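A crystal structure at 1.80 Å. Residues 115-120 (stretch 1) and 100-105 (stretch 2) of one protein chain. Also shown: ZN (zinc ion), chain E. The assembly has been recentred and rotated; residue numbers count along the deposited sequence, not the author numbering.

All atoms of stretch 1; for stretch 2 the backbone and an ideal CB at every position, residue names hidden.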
# COMPACT_ATOMS: atom_id res chain seq x y z
N LEU A 115 2.61 -8.51 -12.34
CA LEU A 115 2.52 -7.09 -12.67
C LEU A 115 3.73 -6.38 -12.10
O LEU A 115 4.43 -6.92 -11.23
CB LEU A 115 1.26 -6.47 -12.04
CG LEU A 115 -0.12 -6.89 -12.53
CD1 LEU A 115 -1.20 -6.11 -11.76
CD2 LEU A 115 -0.24 -6.61 -14.02
N GLY A 116 3.98 -5.16 -12.58
CA GLY A 116 5.09 -4.38 -12.03
C GLY A 116 4.61 -3.87 -10.68
O GLY A 116 3.47 -4.17 -10.28
N LYS A 117 5.42 -3.09 -9.97
CA LYS A 117 4.98 -2.61 -8.65
C LYS A 117 5.25 -1.12 -8.37
O LYS A 117 6.10 -0.76 -7.55
CB LYS A 117 5.58 -3.48 -7.53
CG LYS A 117 4.87 -3.50 -6.15
CD LYS A 117 5.43 -4.76 -5.39
CE LYS A 117 4.95 -4.98 -3.99
NZ LYS A 117 5.51 -4.00 -3.05
N THR A 118 4.55 -0.26 -9.09
CA THR A 118 4.61 1.17 -8.80
C THR A 118 3.78 1.22 -7.50
O THR A 118 2.82 0.45 -7.36
CB THR A 118 3.94 1.97 -9.92
OG1 THR A 118 4.87 2.07 -11.00
CG2 THR A 118 3.55 3.38 -9.45
N GLU A 119 4.14 2.08 -6.56
CA GLU A 119 3.43 2.14 -5.29
C GLU A 119 3.56 3.52 -4.65
O GLU A 119 4.19 4.41 -5.20
CB GLU A 119 4.02 1.10 -4.33
CG GLU A 119 5.52 1.35 -4.10
CD GLU A 119 6.18 0.34 -3.20
OE1 GLU A 119 5.65 -0.78 -3.08
OE2 GLU A 119 7.24 0.66 -2.62
N CYS A 120 2.92 3.69 -3.51
CA CYS A 120 3.01 4.96 -2.80
C CYS A 120 2.82 4.72 -1.31
O CYS A 120 2.26 3.69 -0.87
CB CYS A 120 1.98 5.95 -3.37
SG CYS A 120 0.26 5.47 -3.02
N UNK A 100 14.32 -2.44 -5.35
CA UNK A 100 13.72 -1.81 -6.52
C UNK A 100 12.62 -2.76 -7.03
O UNK A 100 12.77 -3.99 -6.98
CB UNK A 100 14.77 -1.52 -7.60
N UNK A 101 11.52 -2.19 -7.53
CA UNK A 101 10.43 -2.99 -8.08
C UNK A 101 10.44 -2.77 -9.57
O UNK A 101 10.61 -1.65 -10.03
CB UNK A 101 9.08 -2.62 -7.47
N UNK A 102 10.25 -3.84 -10.35
CA UNK A 102 10.24 -3.70 -11.81
C UNK A 102 8.92 -3.12 -12.30
O UNK A 102 7.92 -3.10 -11.56
CB UNK A 102 10.49 -5.05 -12.48
N UNK A 103 8.92 -2.66 -13.55
CA UNK A 103 7.72 -2.13 -14.16
C UNK A 103 6.96 -3.31 -14.76
O UNK A 103 7.43 -4.45 -14.67
CB UNK A 103 8.05 -1.07 -15.21
N UNK A 104 5.79 -3.07 -15.35
CA UNK A 104 4.99 -4.16 -15.90
C UNK A 104 5.72 -4.99 -16.96
O UNK A 104 5.58 -6.23 -17.03
CB UNK A 104 3.70 -3.59 -16.50
N UNK A 105 6.48 -4.32 -17.81
CA UNK A 105 7.21 -5.05 -18.86
C UNK A 105 8.26 -6.00 -18.28
O UNK A 105 8.28 -7.19 -18.60
CB UNK A 105 7.89 -4.06 -19.81
ZN ZN E . 8.61 -1.22 -1.71

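Position 100 has an extended backbone, and its ideal CB finds nothing of stretch 1 within 5.5 Å. Stretch 1 therefore sets no preference; a beta-branched residue is at home at such backbone angles, but many others would fit. The deposited residue is Val100.

Position 101 is the most informative. Its CA-to-CB bond points toward stretch 1, with the ideal CB 3.5 Å from Lys117 O, and the space beyond runs alongside the extended side chain of Lys117 to the zinc ion. Glu119 already offers OE2 to that metal, at 2.5 Å from ZN. A side chain that carries a ligand atom to the ion is called for. The ideal CB of position 101 is 5.9 Å from ZN, too far for cysteine or aspartate; histidine reaches it through NE2, and glutamate only if nearly fully stretched. A flat ring would also suit the aliphatic part of the lysine. The residue is His101. With chi1 in the m well, its NE2 lies 2.5 Å from ZN, while Lys117 CD sits over one face of the ring, 3.9 Å from its centroid, in a CH-pi contact. Lys117 is itself held in place by a salt bridge, NZ to Glu119 OE1 at 3.2 Å, whose hydrogen bond is weak, so one carboxylate serves both lysine and metal.

At position 102 the backbone does the work. The carbonyl O accepts a hydrogen bond from Lys117 N at 3.0 Å, while CB points sideways. The phi of -77° and psi of 165° suit proline, among many others, and no bond across the stretches needs an NH here. Pro102 is found.

Position 103 turns its CB away from stretch 1 and comes right before a helix, where aspartate, asparagine, serine or threonine can cap a free backbone NH. Asp103 does so, its side chain capping a backbone N just past the stretch. Its backbone packs closely on Gly116: an ideal CB on that glycine would lie 2.3 Å from Asp103 C, a clash, so the missing side chain lets the two stretches approach.

Position 104 begins the helix, with CB pointing sideways, 4.2 Å from Gly116 N. That amide is a donor within reach of a short acceptor; aspartate or asparagine would suit, and perhaps serine. Asp104, chi1 in the m well, brings its side-chain end nearer, and OD1 accepts a hydrogen bond from Gly116 N at 2.7 Å.

Position 105, helical, points away from stretch 1, which leaves the choice open. It is Tyr105, making no contact across the stretches.

Stretch 2 (100-105) VHPDDY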
# COMPACT_ATOMS: atom_id res chain seq x y z
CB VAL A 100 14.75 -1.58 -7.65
CG1 VAL A 100 15.48 -2.87 -7.96
CG2 VAL A 100 14.05 -1.09 -8.92
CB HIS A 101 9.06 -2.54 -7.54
CG HIS A 101 8.93 -2.67 -6.07
ND1 HIS A 101 8.98 -3.89 -5.43
CD2 HIS A 101 8.70 -1.75 -5.10
CE1 HIS A 101 8.80 -3.71 -4.13
NE2 HIS A 101 8.63 -2.42 -3.91
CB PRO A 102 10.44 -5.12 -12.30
CG PRO A 102 9.68 -5.92 -11.26
CD PRO A 102 10.13 -5.27 -9.96
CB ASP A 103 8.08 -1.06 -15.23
CG ASP A 103 8.74 -1.65 -16.48
OD1 ASP A 103 9.18 -2.80 -16.46
OD2 ASP A 103 8.81 -0.93 -17.49
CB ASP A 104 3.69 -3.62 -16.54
CG ASP A 104 2.71 -3.08 -15.52
OD1 ASP A 104 2.86 -3.36 -14.30
OD2 ASP A 104 1.75 -2.38 -15.95
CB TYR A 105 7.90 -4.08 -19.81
CG TYR A 105 8.79 -4.79 -20.80
CD1 TYR A 105 8.23 -5.54 -21.85
CD2 TYR A 105 10.17 -4.77 -20.67
CE1 TYR A 105 9.04 -6.24 -22.74
CE2 TYR A 105 11.00 -5.47 -21.55
CZ TYR A 105 10.42 -6.21 -22.58
OH TYR A 105 11.23 -6.91 -23.44
O HOH W 1 6.50 -2.74 -1.68
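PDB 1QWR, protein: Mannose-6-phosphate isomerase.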